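Aminotransferase (Paracoccus denitrificans, PDB 4GRX) probably transfers amino groups from amines or omega-amino acids to keto acids, as a pyridoxal-phosphate-dependent class III aminotransferase. Local coordinates at residues Lys111-Ser116 and Gly121-Thr126; Val137-Phe142 and Val309-Asp314. One frame throughout, in Å; residues are numbered along the deposited sequence.

In the fold
Both interactions are buried and belong to the large domain, where they share neighbouring strands of the seven-stranded sheet: strand 122-126 of interaction 1 runs antiparallel to strand 307-311 of interaction 2, with probable backbone hydrogen bonds from Leu-311 N to Arg-122 O and from Val-309 N to Phe-124 O. They lie on different faces of that sheet. Interaction 1 packs helix 103-115 against strand 122-126, the outermost within this chain, and carries a sodium site at the helix end; interaction 2 is purely apolar, a methionine of helix 129-146 on the next strand. Their centres are about 12 Å apart, Phe-124 touches Met-139 between them, and the second subunit borders both.

Interaction 1 of 2, residues Lys111-Ser116 and Gly121-Thr126; sequences KLVEVS and GRVFYT. With NA (sodium ion), chain E.
Val-113 serves two very different partners: its methyl groups pack on Gly-121 and Val-123, while its carbonyl oxygen binds a sodium ion. With CG1 anti to the backbone N (chi1 158°), that methyl lies 3.9 Å from Gly-121 N, and CG2 reaches over Gly-121 C and O to meet Val-123 CG2 at 3.9 Å. Beside it, Leu-112 CD1 touches Val-123 CG1 at 4.1 Å, the two side chains lying roughly perpendicular, and meets Tyr-125 obliquely near CE1 and OH; that hydroxyl is hydrogen-bonded to Ser-109. The sodium holds Val-113 O at 2.5 Å, with Glu-114 O, Ser-116 O, a water and Phe-118 O completing the set. Ser-116, just past the helix end, turns OG back to Val-113 O (2.8 Å), tilted 24° from the carbonyl plane. An alanine here has no hydroxyl to give Val-113 O, and the turn presenting the carbonyls to sodium is likely to be less firmly fixed. The helix segment 111-115 crosses strand 122-126 at 123°; helix 339-354 packs on Leu-112 and Val-115, helix 129-146 covers the strand's other face, and the Val-123 backbone bonds to the second subunit.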
ATOM      1  N   LYS A 111      14.815  14.231  -9.213  1.00 43.63           N
ATOM      2  CA  LYS A 111      14.754  15.185  -8.109  1.00 42.90           C
ATOM      3  C   LYS A 111      15.137  14.538  -6.779  1.00 41.81           C
ATOM      4  O   LYS A 111      15.962  15.082  -6.031  1.00 42.28           O
ATOM      5  CB  LYS A 111      13.366  15.834  -8.034  1.00 41.86           C
ATOM      6  CG  LYS A 111      13.172  16.844  -6.905  1.00 41.23           C
ATOM      7  CD  LYS A 111      14.261  17.918  -6.805  1.00 42.83           C
ATOM      8  CE  LYS A 111      14.393  18.774  -8.061  1.00 45.12           C
ATOM      9  NZ  LYS A 111      14.922  20.141  -7.777  1.00 46.47           N
ATOM     10  N   LEU A 112      14.549  13.371  -6.510  1.00 40.27           N
ATOM     11  CA  LEU A 112      14.777  12.642  -5.265  1.00 39.05           C
ATOM     12  C   LEU A 112      16.224  12.211  -5.011  1.00 40.36           C
ATOM     13  O   LEU A 112      16.714  12.348  -3.887  1.00 40.37           O
ATOM     14  CB  LEU A 112      13.842  11.429  -5.157  1.00 37.53           C
ATOM     15  CG  LEU A 112      12.442  11.669  -4.585  1.00 35.83           C
ATOM     16  CD1 LEU A 112      11.610  10.395  -4.667  1.00 34.95           C
ATOM     17  CD2 LEU A 112      12.500  12.184  -3.148  1.00 34.65           C
ATOM     18  N   VAL A 113      16.905  11.677  -6.027  1.00 41.67           N
ATOM     19  CA  VAL A 113      18.303  11.283  -5.859  1.00 42.66           C
ATOM     20  C   VAL A 113      19.100  12.532  -5.527  1.00 43.86           C
ATOM     21  O   VAL A 113      19.991  12.515  -4.676  1.00 44.10           O
ATOM     22  CB  VAL A 113      18.858  10.546  -7.099  1.00 44.03           C
ATOM     23  CG1 VAL A 113      20.383  10.607  -7.164  1.00 45.45           C
ATOM     24  CG2 VAL A 113      18.368   9.104  -7.099  1.00 43.09           C
ATOM     25  N   GLU A 114      18.731  13.633  -6.164  1.00 44.75           N
ATOM     26  CA  GLU A 114      19.415  14.891  -5.944  1.00 46.31           C
ATOM     27  C   GLU A 114      19.318  15.396  -4.480  1.00 45.23           C
ATOM     28  O   GLU A 114      20.357  15.619  -3.829  1.00 45.82           O
ATOM     29  CB  GLU A 114      18.909  15.923  -6.931  1.00 47.51           C
ATOM     30  CG  GLU A 114      19.727  17.181  -6.927  1.00 49.66           C
ATOM     31  CD  GLU A 114      18.888  18.412  -7.159  1.00 50.33           C
ATOM     32  OE1 GLU A 114      19.419  19.511  -6.894  1.00 52.12           O
ATOM     33  OE2 GLU A 114      17.715  18.291  -7.595  1.00 49.51           O
ATOM     34  N   VAL A 115      18.088  15.545  -3.968  1.00 43.05           N
ATOM     35  CA  VAL A 115      17.858  15.991  -2.576  1.00 41.73           C
ATOM     36  C   VAL A 115      18.322  14.968  -1.533  1.00 40.88           C
ATOM     37  O   VAL A 115      18.463  15.292  -0.353  1.00 40.19           O
ATOM     38  CB  VAL A 115      16.375  16.351  -2.293  1.00 40.18           C
ATOM     39  CG1 VAL A 115      15.893  17.458  -3.220  1.00 40.98           C
ATOM     40  CG2 VAL A 115      15.470  15.129  -2.404  1.00 38.60           C
ATOM     41  N   SER A 116      18.536  13.734  -1.979  1.00 40.92           N
ATOM     42  CA  SER A 116      19.007  12.670  -1.116  1.00 40.49           C
ATOM     43  C   SER A 116      20.459  12.964  -0.804  1.00 42.11           C
ATOM     44  O   SER A 116      21.100  13.699  -1.547  1.00 44.02           O
ATOM     45  CB  SER A 116      18.864  11.306  -1.810  1.00 40.36           C
ATOM     46  OG  SER A 116      20.083  10.872  -2.399  1.00 41.77           O
ATOM     47  N   GLY A 121      21.977   7.089  -7.478  1.00 42.96           N
ATOM     48  CA  GLY A 121      21.172   6.015  -6.936  0.88 40.90           C
ATOM     49  C   GLY A 121      19.986   5.630  -7.782  1.00 40.93           C
ATOM     50  O   GLY A 121      19.876   6.034  -8.926  1.00 42.42           O
ATOM     51  N   ARG A 122      19.099   4.825  -7.208  1.00 39.86           N
ATOM     52  CA  ARG A 122      17.875   4.402  -7.892  1.00 39.85           C
ATOM     53  C   ARG A 122      16.657   4.477  -6.962  1.00 37.20           C
ATOM     54  O   ARG A 122      16.774   4.423  -5.735  1.00 35.06           O
ATOM     55  CB  ARG A 122      18.031   2.997  -8.514  1.00 40.73           C
ATOM     56  CG  ARG A 122      19.002   2.916  -9.689  1.00 44.00           C
ATOM     57  CD  ARG A 122      18.762   1.676 -10.547  1.00 45.49           C
ATOM     58  NE  ARG A 122      19.864   1.407 -11.473  1.00 48.41           N
ATOM     59  CZ  ARG A 122      19.956   1.903 -12.709  1.00 51.60           C
ATOM     60  NH1 ARG A 122      19.006   2.697 -13.184  1.00 52.85           N
ATOM     61  NH2 ARG A 122      20.996   1.606 -13.483  1.00 52.96           N
ATOM     62  N   VAL A 123      15.488   4.599  -7.577  1.00 37.34           N
ATOM     63  CA  VAL A 123      14.242   4.861  -6.869  1.00 36.47           C
ATOM     64  C   VAL A 123      13.170   3.851  -7.317  1.00 36.22           C
ATOM     65  O   VAL A 123      12.928   3.670  -8.524  1.00 36.88           O
ATOM     66  CB  VAL A 123      13.756   6.320  -7.139  1.00 37.38           C
ATOM     67  CG1 VAL A 123      12.600   6.706  -6.230  1.00 35.86           C
ATOM     68  CG2 VAL A 123      14.900   7.322  -6.987  1.00 38.17           C
ATOM     69  N   PHE A 124      12.547   3.192  -6.340  1.00 35.30           N
ATOM     70  CA  PHE A 124      11.364   2.363  -6.586  1.00 35.63           C
ATOM     71  C   PHE A 124      10.148   2.918  -5.818  1.00 34.43           C
ATOM     72  O   PHE A 124      10.294   3.416  -4.696  1.00 33.68           O
ATOM     73  CB  PHE A 124      11.639   0.905  -6.213  1.00 36.42           C
ATOM     74  CG  PHE A 124      10.565  -0.050  -6.671  1.00 39.12           C
ATOM     75  CD1 PHE A 124      10.512  -0.482  -8.006  1.00 41.50           C
ATOM     76  CD2 PHE A 124       9.596  -0.527  -5.771  1.00 38.67           C
ATOM     77  CE1 PHE A 124       9.522  -1.367  -8.427  1.00 41.75           C
ATOM     78  CE2 PHE A 124       8.608  -1.412  -6.190  1.00 38.72           C
ATOM     79  CZ  PHE A 124       8.576  -1.831  -7.517  1.00 40.88           C
ATOM     80  N   TYR A 125       8.954   2.850  -6.415  1.00 33.76           N
ATOM     81  CA  TYR A 125       7.783   3.505  -5.804  1.00 32.31           C
ATOM     82  C   TYR A 125       6.750   2.561  -5.176  1.00 30.73           C
ATOM     83  O   TYR A 125       6.591   1.413  -5.598  1.00 30.05           O
ATOM     84  CB  TYR A 125       7.110   4.467  -6.791  1.00 33.27           C
ATOM     85  CG  TYR A 125       7.976   5.650  -7.182  1.00 34.37           C
ATOM     86  CD1 TYR A 125       8.114   6.747  -6.337  1.00 34.09           C
ATOM     87  CD2 TYR A 125       8.652   5.672  -8.401  1.00 35.56           C
ATOM     88  CE1 TYR A 125       8.908   7.825  -6.684  1.00 35.18           C
ATOM     89  CE2 TYR A 125       9.451   6.743  -8.755  1.00 36.72           C
ATOM     90  CZ  TYR A 125       9.576   7.820  -7.894  1.00 36.64           C
ATOM     91  OH  TYR A 125      10.361   8.896  -8.244  1.00 37.80           O
ATOM     92  N   THR A 126       6.054   3.078  -4.163  1.00 29.70           N
ATOM     93  CA  THR A 126       4.960   2.372  -3.512  1.00 28.85           C
ATOM     94  C   THR A 126       3.838   3.354  -3.240  1.00 29.97           C
ATOM     95  O   THR A 126       3.937   4.544  -3.584  1.00 30.92           O
ATOM     96  CB  THR A 126       5.389   1.785  -2.159  1.00 27.02           C
ATOM     97  OG1 THR A 126       5.802   2.845  -1.296  1.00 26.40           O
ATOM     98  CG2 THR A 126       6.530   0.824  -2.325  1.00 26.68           C
TER
HETATM   99 NA    NA E 501      22.087  13.464  -3.838  1.00 28.17          NA
HETATM  100  O   HOH W   1      23.194  15.045  -2.719  1.00 36.59           O

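Interaction 2 of 2, residues Val137-Phe142 and Val309-Asp314; sequences VKMLWF and VILGPD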
ATOM      1  N   VAL A 137      12.521  -5.089   2.425  1.00 19.77           N
ATOM      2  CA  VAL A 137      12.886  -6.390   2.940  1.00 19.63           C
ATOM      3  C   VAL A 137      13.003  -7.381   1.776  1.00 20.29           C
ATOM      4  O   VAL A 137      13.995  -8.091   1.675  1.00 20.49           O
ATOM      5  CB  VAL A 137      11.889  -6.880   4.007  1.00 18.90           C
ATOM      6  CG1 VAL A 137      12.275  -8.259   4.507  1.00 18.43           C
ATOM      7  CG2 VAL A 137      11.867  -5.912   5.172  1.00 18.87           C
ATOM      8  N   LYS A 138      12.008  -7.401   0.889  1.00 20.83           N
ATOM      9  CA  LYS A 138      12.020  -8.311  -0.263  1.00 21.66           C
ATOM     10  C   LYS A 138      13.249  -8.064  -1.148  1.00 22.68           C
ATOM     11  O   LYS A 138      13.877  -9.010  -1.642  1.00 22.76           O
ATOM     12  CB  LYS A 138      10.744  -8.172  -1.091  1.00 21.89           C
ATOM     13  CG  LYS A 138       9.497  -8.810  -0.508  1.00 21.19           C
ATOM     14  CD  LYS A 138       8.308  -8.578  -1.439  1.00 21.97           C
ATOM     15  CE  LYS A 138       8.401  -9.425  -2.710  1.00 22.76           C
ATOM     16  NZ  LYS A 138       7.351  -9.108  -3.719  1.00 23.46           N
ATOM     17  N   MET A 139      13.587  -6.789  -1.326  1.00 23.55           N
ATOM     18  CA  MET A 139      14.776  -6.392  -2.062  1.00 25.10           C
ATOM     19  C   MET A 139      16.019  -6.994  -1.400  1.00 24.24           C
ATOM     20  O   MET A 139      16.863  -7.577  -2.076  1.00 25.26           O
ATOM     21  CB  MET A 139      14.879  -4.877  -2.084  1.00 27.37           C
ATOM     22  CG  MET A 139      15.016  -4.267  -3.463  1.00 30.92           C
ATOM     23  SD  MET A 139      14.483  -2.536  -3.375  1.00 34.37           S
ATOM     24  CE  MET A 139      13.770  -2.284  -4.998  1.00 35.27           C
ATOM     25  N   LEU A 140      16.120  -6.881  -0.077  1.00 22.27           N
ATOM     26  CA  LEU A 140      17.220  -7.510   0.652  1.00 21.34           C
ATOM     27  C   LEU A 140      17.255  -9.038   0.442  1.00 21.12           C
ATOM     28  O   LEU A 140      18.309  -9.589   0.099  1.00 21.97           O
ATOM     29  CB  LEU A 140      17.189  -7.125   2.134  1.00 20.19           C
ATOM     30  CG  LEU A 140      17.369  -5.626   2.433  1.00 20.15           C
ATOM     31  CD1 LEU A 140      17.216  -5.345   3.911  1.00 19.19           C
ATOM     32  CD2 LEU A 140      18.714  -5.104   1.950  1.00 20.96           C
ATOM     33  N   TRP A 141      16.116  -9.717   0.590  1.00 19.77           N
ATOM     34  CA  TRP A 141      16.071 -11.163   0.358  1.00 19.50           C
ATOM     35  C   TRP A 141      16.509 -11.557  -1.021  1.00 20.65           C
ATOM     36  O   TRP A 141      17.352 -12.420  -1.180  1.00 21.09           O
ATOM     37  CB  TRP A 141      14.687 -11.715   0.619  0.91 18.39           C
ATOM     38  CG  TRP A 141      14.274 -11.600   2.043  0.91 17.21           C
ATOM     39  CD1 TRP A 141      15.094 -11.429   3.144  0.82 16.93           C
ATOM     40  CD2 TRP A 141      12.912 -11.662   2.577  0.82 16.45           C
ATOM     41  NE1 TRP A 141      14.354 -11.358   4.284  1.00 16.29           N
ATOM     42  CE2 TRP A 141      13.036 -11.515   4.014  0.82 15.92           C
ATOM     43  CE3 TRP A 141      11.646 -11.821   2.020  1.00 16.38           C
ATOM     44  CZ2 TRP A 141      11.927 -11.521   4.850  1.00 15.44           C
ATOM     45  CZ3 TRP A 141      10.538 -11.846   2.864  1.00 15.62           C
ATOM     46  CH2 TRP A 141      10.675 -11.687   4.248  1.00 15.39           C
ATOM     47  N   PHE A 142      15.908 -10.936  -2.029  1.00 21.40           N
ATOM     48  CA  PHE A 142      16.313 -11.066  -3.436  1.00 22.59           C
ATOM     49  C   PHE A 142      17.828 -10.902  -3.583  1.00 23.74           C
ATOM     50  O   PHE A 142      18.499 -11.754  -4.163  1.00 24.94           O
ATOM     51  CB  PHE A 142      15.552 -10.010  -4.261  1.00 22.88           C
ATOM     52  CG  PHE A 142      15.960  -9.923  -5.707  1.00 24.39           C
ATOM     53  CD1 PHE A 142      16.636  -8.795  -6.182  1.00 25.26           C
ATOM     54  CD2 PHE A 142      15.639 -10.939  -6.606  1.00 24.89           C
ATOM     55  CE1 PHE A 142      17.007  -8.693  -7.506  1.00 26.64           C
ATOM     56  CE2 PHE A 142      16.019 -10.846  -7.934  1.00 26.35           C
ATOM     57  CZ  PHE A 142      16.703  -9.726  -8.384  1.00 27.33           C
ATOM     58  N   VAL A 309      11.421   4.089  -2.091  1.00 28.76           N
ATOM     59  CA  VAL A 309      12.653   3.465  -1.652  1.00 28.18           C
ATOM     60  C   VAL A 309      13.749   4.102  -2.508  1.00 29.14           C
ATOM     61  O   VAL A 309      13.698   3.991  -3.749  1.00 29.84           O
ATOM     62  CB  VAL A 309      12.578   1.942  -1.891  1.00 27.99           C
ATOM     63  CG1 VAL A 309      13.935   1.269  -1.712  1.00 28.15           C
ATOM     64  CG2 VAL A 309      11.541   1.324  -0.972  1.00 26.95           C
ATOM     65  N   ILE A 310      14.694   4.798  -1.854  1.00 28.82           N
ATOM     66  CA  ILE A 310      15.874   5.372  -2.524  1.00 29.80           C
ATOM     67  C   ILE A 310      17.177   4.624  -2.190  1.00 29.73           C
ATOM     68  O   ILE A 310      17.761   4.817  -1.120  1.00 29.62           O
ATOM     69  CB  ILE A 310      16.091   6.857  -2.168  1.00 30.42           C
ATOM     70  CG1 ILE A 310      14.790   7.655  -2.274  1.00 30.41           C
ATOM     71  CG2 ILE A 310      17.168   7.461  -3.069  1.00 31.51           C
ATOM     72  CD1 ILE A 310      14.904   9.068  -1.730  1.00 30.50           C
ATOM     73  N   LEU A 311      17.642   3.786  -3.106  1.00 29.89           N
ATOM     74  CA  LEU A 311      18.889   3.051  -2.886  1.00 29.93           C
ATOM     75  C   LEU A 311      20.123   3.928  -3.127  1.00 30.93           C
ATOM     76  O   LEU A 311      20.237   4.556  -4.187  1.00 32.30           O
ATOM     77  CB  LEU A 311      18.948   1.825  -3.799  1.00 30.25           C
ATOM     78  CG  LEU A 311      17.808   0.807  -3.719  1.00 29.41           C
ATOM     79  CD1 LEU A 311      17.854  -0.139  -4.911  1.00 30.19           C
ATOM     80  CD2 LEU A 311      17.848   0.032  -2.410  1.00 28.34           C
ATOM     81  N   GLY A 312      21.034   3.970  -2.151  1.00 30.36           N
ATOM     82  CA  GLY A 312      22.350   4.606  -2.322  1.00 31.73           C
ATOM     83  C   GLY A 312      23.178   3.867  -3.374  1.00 32.99           C
ATOM     84  O   GLY A 312      22.801   2.763  -3.791  1.00 32.99           O
ATOM     85  N   PRO A 313      24.321   4.442  -3.791  1.00 34.20           N
ATOM     86  CA  PRO A 313      25.107   3.864  -4.907  1.00 35.35           C
ATOM     87  C   PRO A 313      25.432   2.364  -4.779  1.00 34.63           C
ATOM     88  O   PRO A 313      25.246   1.606  -5.740  1.00 35.15           O
ATOM     89  CB  PRO A 313      26.398   4.693  -4.918  1.00 36.81           C
ATOM     90  CG  PRO A 313      26.054   5.957  -4.204  1.00 36.66           C
ATOM     91  CD  PRO A 313      24.974   5.627  -3.205  1.00 34.93           C
ATOM     92  N   ASP A 314      25.909   1.929  -3.620  1.00 41.49           N
ATOM     93  CA  ASP A 314      26.364   0.550  -3.512  1.00 41.45           C
ATOM     94  C   ASP A 314      25.205  -0.451  -3.725  1.00 40.51           C
ATOM     95  O   ASP A 314      25.304  -1.371  -4.544  1.00 41.89           O
ATOM     96  CB  ASP A 314      27.102   0.326  -2.193  1.00 40.32           C
ATOM     97  CG  ASP A 314      27.591  -1.096  -2.038  1.00 40.99           C
ATOM     98  OD1 ASP A 314      28.416  -1.555  -2.864  1.00 43.20           O
ATOM     99  OD2 ASP A 314      27.141  -1.760  -1.088  1.00 39.29           O
TER
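Met-139 meets Val-309 and Leu-311 in a helix-on-sheet contact of the large domain of a fold-type I aminotransferase, in whose seven-stranded sheet strand 307-311 runs antiparallel to both its neighbours, 122-126 and 292-295. No hydrogen bond crosses; the methionine makes the whole of the contact, reaching from helix 129-146 to a backbone whose nearest CA, that of Val-309, is 10.1 Å from its own. From CB, which leaves the helix toward the strand, the chain runs extended through CG, with SD nearly anti to CA (chi2 158°). CG comes no closer to Leu-311 CD2 than 5.2 Å, so these two carbons mainly supply reach. SD does the touching: it lies 4.2 Å from Val-309 CG1 and 4.3 Å from Leu-311 CD2, the methyl groups of two residues that point to the same face of the strand. The Met-139 and Val-309 side chains run alongside each other, pointing opposite ways, which makes the meeting one of flanks. Beyond the sulfur the chain bends, and CE swings over to strand 122-126.

The same helix surface continues with Met-136, which packs on both Val-309 and Leu-311, while Phe-329 of the same chain and Leu-28 of the second subunit close in on Met-139. Strand 307-311 ends just after the contact, and Gly-312 is the N-cap of helix 313-324, which Phe-142 touches at Ala-322 and Val-323. At its tip, Met-139 CE rests 4.0 Å from Phe-124 CB.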